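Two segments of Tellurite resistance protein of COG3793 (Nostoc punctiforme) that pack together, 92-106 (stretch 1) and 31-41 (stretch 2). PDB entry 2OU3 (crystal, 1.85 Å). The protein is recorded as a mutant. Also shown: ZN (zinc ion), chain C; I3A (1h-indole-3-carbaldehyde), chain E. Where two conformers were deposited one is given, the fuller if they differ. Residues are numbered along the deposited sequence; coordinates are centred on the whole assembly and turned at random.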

# COMPACT_ATOMS: atom_id res chain seq x y z
N MSE A 92 8.62 -2.91 20.05
CA MSE A 92 7.53 -3.87 19.92
C MSE A 92 7.42 -4.43 18.48
O MSE A 92 6.56 -5.27 18.20
CB MSE A 92 6.20 -3.20 20.28
CG MSE A 92 6.19 -2.63 21.64
SE MSE A 92 4.61 -1.57 22.06
CE MSE A 92 3.63 -2.74 21.55
N ALA A 93 8.28 -3.94 17.60
CA ALA A 93 8.09 -4.02 16.16
C ALA A 93 8.99 -5.07 15.51
O ALA A 93 9.21 -5.04 14.30
CB ALA A 93 8.37 -2.64 15.55
N GLN A 94 9.48 -6.02 16.30
CA GLN A 94 10.51 -6.96 15.80
C GLN A 94 10.08 -7.71 14.54
O GLN A 94 10.85 -7.79 13.59
CB GLN A 94 10.92 -7.95 16.89
CG GLN A 94 11.78 -7.34 18.03
CD GLN A 94 10.97 -6.67 19.12
OE1 GLN A 94 9.74 -6.51 19.02
NE2 GLN A 94 11.66 -6.24 20.18
N ARG A 95 8.87 -8.27 14.52
CA ARG A 95 8.42 -9.05 13.36
C ARG A 95 8.17 -8.15 12.15
O ARG A 95 8.44 -8.50 11.02
CB ARG A 95 7.17 -9.84 13.67
CG ARG A 95 7.37 -10.88 14.77
CD ARG A 95 6.08 -11.63 15.01
NE ARG A 95 6.17 -12.52 16.15
CZ ARG A 95 5.26 -13.44 16.44
NH1 ARG A 95 4.18 -13.62 15.70
NH2 ARG A 95 5.45 -14.20 17.48
N ASP A 96 7.64 -6.97 12.45
CA ASP A 96 7.34 -5.95 11.47
C ASP A 96 8.65 -5.50 10.79
O ASP A 96 8.75 -5.44 9.57
CB ASP A 96 6.62 -4.85 12.26
CG ASP A 96 6.17 -3.65 11.42
OD1 ASP A 96 6.42 -3.58 10.19
OD2 ASP A 96 5.49 -2.79 12.06
N ILE A 97 9.67 -5.22 11.59
CA ILE A 97 10.95 -4.83 11.08
C ILE A 97 11.48 -5.93 10.13
O ILE A 97 11.98 -5.65 9.04
CB ILE A 97 12.00 -4.62 12.25
CG1 ILE A 97 11.71 -3.33 13.06
CG2 ILE A 97 13.45 -4.62 11.71
CD1 ILE A 97 12.30 -3.33 14.51
N LEU A 98 11.40 -7.18 10.58
CA LEU A 98 11.96 -8.33 9.81
C LEU A 98 11.30 -8.46 8.46
O LEU A 98 11.97 -8.63 7.44
CB LEU A 98 11.81 -9.62 10.59
CG LEU A 98 12.77 -10.71 10.10
CD1 LEU A 98 14.13 -10.30 10.70
CD2 LEU A 98 12.42 -12.12 10.54
N LEU A 99 9.97 -8.36 8.44
CA LEU A 99 9.20 -8.46 7.23
C LEU A 99 9.55 -7.36 6.24
O LEU A 99 9.74 -7.62 5.07
CB LEU A 99 7.68 -8.48 7.52
CG LEU A 99 6.80 -8.58 6.26
CD1 LEU A 99 7.06 -9.86 5.46
CD2 LEU A 99 5.30 -8.44 6.61
N SER A 100 9.65 -6.13 6.70
CA SER A 100 10.10 -5.04 5.83
C SER A 100 11.52 -5.29 5.32
O SER A 100 11.82 -5.06 4.17
CB SER A 100 10.04 -3.70 6.57
OG SER A 100 8.68 -3.32 6.79
N ALA A 101 12.40 -5.80 6.20
CA ALA A 101 13.77 -6.13 5.80
C ALA A 101 13.82 -7.20 4.70
O ALA A 101 14.61 -7.10 3.75
CB ALA A 101 14.58 -6.61 7.02
N ILE A 102 12.94 -8.19 4.82
CA ILE A 102 12.80 -9.22 3.77
C ILE A 102 12.39 -8.59 2.45
O ILE A 102 13.00 -8.87 1.42
CB ILE A 102 11.77 -10.28 4.18
CG1 ILE A 102 12.32 -11.10 5.35
CG2 ILE A 102 11.38 -11.21 2.97
CD1 ILE A 102 11.25 -11.89 6.16
N TRP A 103 11.37 -7.73 2.48
CA TRP A 103 10.89 -7.04 1.27
C TRP A 103 11.98 -6.15 0.68
O TRP A 103 12.16 -6.12 -0.52
CB TRP A 103 9.66 -6.20 1.56
CG TRP A 103 8.39 -6.90 1.39
CD1 TRP A 103 7.64 -7.51 2.34
CD2 TRP A 103 7.70 -7.09 0.15
NE1 TRP A 103 6.49 -8.04 1.78
CE2 TRP A 103 6.52 -7.81 0.43
CE3 TRP A 103 7.98 -6.73 -1.17
CZ2 TRP A 103 5.62 -8.16 -0.56
CZ3 TRP A 103 7.09 -7.08 -2.15
CH2 TRP A 103 5.93 -7.79 -1.85
N VAL A 104 12.70 -5.43 1.54
CA VAL A 104 13.83 -4.62 1.06
C VAL A 104 14.90 -5.49 0.36
O VAL A 104 15.39 -5.11 -0.68
CB VAL A 104 14.48 -3.84 2.21
CG1 VAL A 104 15.80 -3.22 1.75
CG2 VAL A 104 13.51 -2.73 2.70
N SER A 105 15.26 -6.60 0.97
CA SER A 105 16.26 -7.50 0.44
C SER A 105 15.79 -8.08 -0.90
O SER A 105 16.57 -8.35 -1.79
CB SER A 105 16.52 -8.61 1.45
OG SER A 105 17.18 -8.11 2.59
N ALA A 106 14.49 -8.30 -1.04
CA ALA A 106 13.93 -8.84 -2.27
C ALA A 106 13.89 -7.82 -3.40
O ALA A 106 13.67 -8.20 -4.55
CB ALA A 106 12.49 -9.36 -2.00
ZN ZN C . 18.59 -8.30 -2.27
O I3A E . 6.63 4.39 11.13
C3' I3A E . 6.33 3.34 10.55
C3 I3A E . 6.25 2.11 11.37
C2 I3A E . 5.87 0.89 10.87
N I3A E . 5.88 -0.00 11.92
C8 I3A E . 6.25 0.59 13.07
C9 I3A E . 6.51 2.01 12.80
C4 I3A E . 6.88 2.89 13.84
C5 I3A E . 7.03 2.37 15.10
C6 I3A E . 6.78 1.02 15.39
C7 I3A E . 6.39 0.16 14.37
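Stretch 2 (31-41) IYMKSVLTCAK

Small side chains lie where the two backbones come closest. Ala101 and Ala40 bring their CA atoms to 4.8 Å, and Ala101 CB lies 3.7 Å from Cys39 CB and 3.9 Å from the backbone N of Ala40. Stretch 2 is helical throughout, 31-41, and its axis passes 8.4 Å from that of the helix beginning at Gln94; the N-to-C directions diverge by 56°, with a signed crossing angle of -56°.

Around this close point the packing is knob into hole, and it is reciprocal. Val36, chi1 t, sits among Ile97, Ser100, Ala101 and Val104, with its CG1 3.9 Å from Val104 CG2. Ile97, m and t, fills the pocket made by Tyr32, Ser35, Val36 and Cys39, its CD1 3.9 Å from Ser35 CB. Toward the C-terminal ends, Val104 CG1 meets Ala40 CB at 3.9 Å. Leu98, whose CA-to-CB bond points away, still brings CD1 to 3.7 Å from Cys39 SG.

The polar edge belongs to Tyr32. Chi1 t carries its ring along Ile97, CE1 lying 3.9 Å from Ile97 CG1, until the hydroxyl OH donates to Asp96 OD1 at 2.5 Å, with Ser100 OG 2.7 Å from the same OH. Asp96 OD2 accepts a hydrogen bond from the indole N of I3A at 2.8 Å, and that N lies over one face of the Tyr32 ring, so one carboxylate ties ligand and helix pair together.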

# COMPACT_ATOMS: atom_id res chain seq x y z
N ILE A 31 13.53 5.75 13.36
CA ILE A 31 14.13 4.65 14.11
C ILE A 31 13.72 3.29 13.51
O ILE A 31 14.57 2.41 13.30
CB ILE A 31 13.77 4.75 15.62
CG1 ILE A 31 14.41 5.99 16.25
CG2 ILE A 31 14.27 3.53 16.39
CD1 ILE A 31 13.77 6.40 17.58
N TYR A 32 12.44 3.15 13.18
CA TYR A 32 11.95 1.93 12.54
C TYR A 32 12.70 1.64 11.25
O TYR A 32 13.19 0.51 11.04
CB TYR A 32 10.46 2.06 12.26
CG TYR A 32 9.86 0.92 11.43
CD1 TYR A 32 9.46 -0.26 12.03
CD2 TYR A 32 9.69 1.04 10.06
CE1 TYR A 32 8.91 -1.29 11.29
CE2 TYR A 32 9.15 0.02 9.31
CZ TYR A 32 8.74 -1.13 9.92
OH TYR A 32 8.18 -2.13 9.15
N MSE A 33 12.82 2.64 10.38
CA MSE A 33 13.50 2.47 9.09
C MSE A 33 14.98 2.21 9.26
O MSE A 33 15.56 1.43 8.52
CB MSE A 33 13.31 3.66 8.16
CG MSE A 33 11.97 3.68 7.50
SE MSE A 33 11.59 2.06 6.50
CE MSE A 33 13.24 1.79 5.72
N LYS A 34 15.62 2.87 10.23
CA LYS A 34 17.01 2.58 10.54
C LYS A 34 17.17 1.12 10.96
O LYS A 34 18.14 0.47 10.60
CB LYS A 34 17.58 3.52 11.63
CG LYS A 34 17.83 4.94 11.07
CD LYS A 34 18.15 5.99 12.11
CE LYS A 34 18.53 7.33 11.43
NZ LYS A 34 18.92 8.40 12.39
N SER A 35 16.22 0.60 11.72
CA SER A 35 16.25 -0.79 12.14
C SER A 35 16.15 -1.71 10.92
O SER A 35 16.85 -2.72 10.79
CB SER A 35 15.08 -1.06 13.08
OG SER A 35 15.20 -0.24 14.20
N VAL A 36 15.24 -1.36 10.03
CA VAL A 36 14.97 -2.14 8.83
C VAL A 36 16.21 -2.18 7.98
O VAL A 36 16.61 -3.26 7.51
CB VAL A 36 13.78 -1.55 8.03
CG1 VAL A 36 13.75 -2.11 6.58
CG2 VAL A 36 12.44 -1.82 8.76
N LEU A 37 16.84 -1.02 7.77
CA LEU A 37 18.06 -0.95 6.97
C LEU A 37 19.20 -1.73 7.62
O LEU A 37 19.94 -2.44 6.92
CB LEU A 37 18.51 0.49 6.75
CG LEU A 37 17.58 1.36 5.91
CD1 LEU A 37 18.06 2.80 5.95
CD2 LEU A 37 17.53 0.79 4.48
N THR A 38 19.34 -1.60 8.94
CA THR A 38 20.34 -2.39 9.66
C THR A 38 20.10 -3.89 9.43
O THR A 38 21.04 -4.64 9.20
CB THR A 38 20.30 -2.12 11.16
OG1 THR A 38 20.40 -0.73 11.37
CG2 THR A 38 21.43 -2.82 11.88
N CYS A 39 18.85 -4.29 9.53
CA CYS A 39 18.44 -5.67 9.37
C CYS A 39 18.73 -6.20 7.96
O CYS A 39 19.31 -7.26 7.80
CB CYS A 39 16.94 -5.79 9.71
SG CYS A 39 16.32 -7.39 10.25
N ALA A 40 18.31 -5.44 6.95
CA ALA A 40 18.54 -5.83 5.56
C ALA A 40 20.04 -5.90 5.26
O ALA A 40 20.49 -6.85 4.62
CB ALA A 40 17.87 -4.85 4.62
N LYS A 41 20.79 -4.91 5.72
CA LYS A 41 22.24 -4.88 5.48
C LYS A 41 22.93 -6.00 6.27
O LYS A 41 23.82 -6.68 5.75
CB LYS A 41 22.82 -3.52 5.85
CG LYS A 41 24.24 -3.27 5.37
CD LYS A 41 24.85 -2.10 6.11
CE LYS A 41 26.21 -1.71 5.53
NZ LYS A 41 26.61 -0.35 5.92
O HOH W 1 20.76 -8.19 -3.00
O HOH W 2 18.07 -10.00 -3.58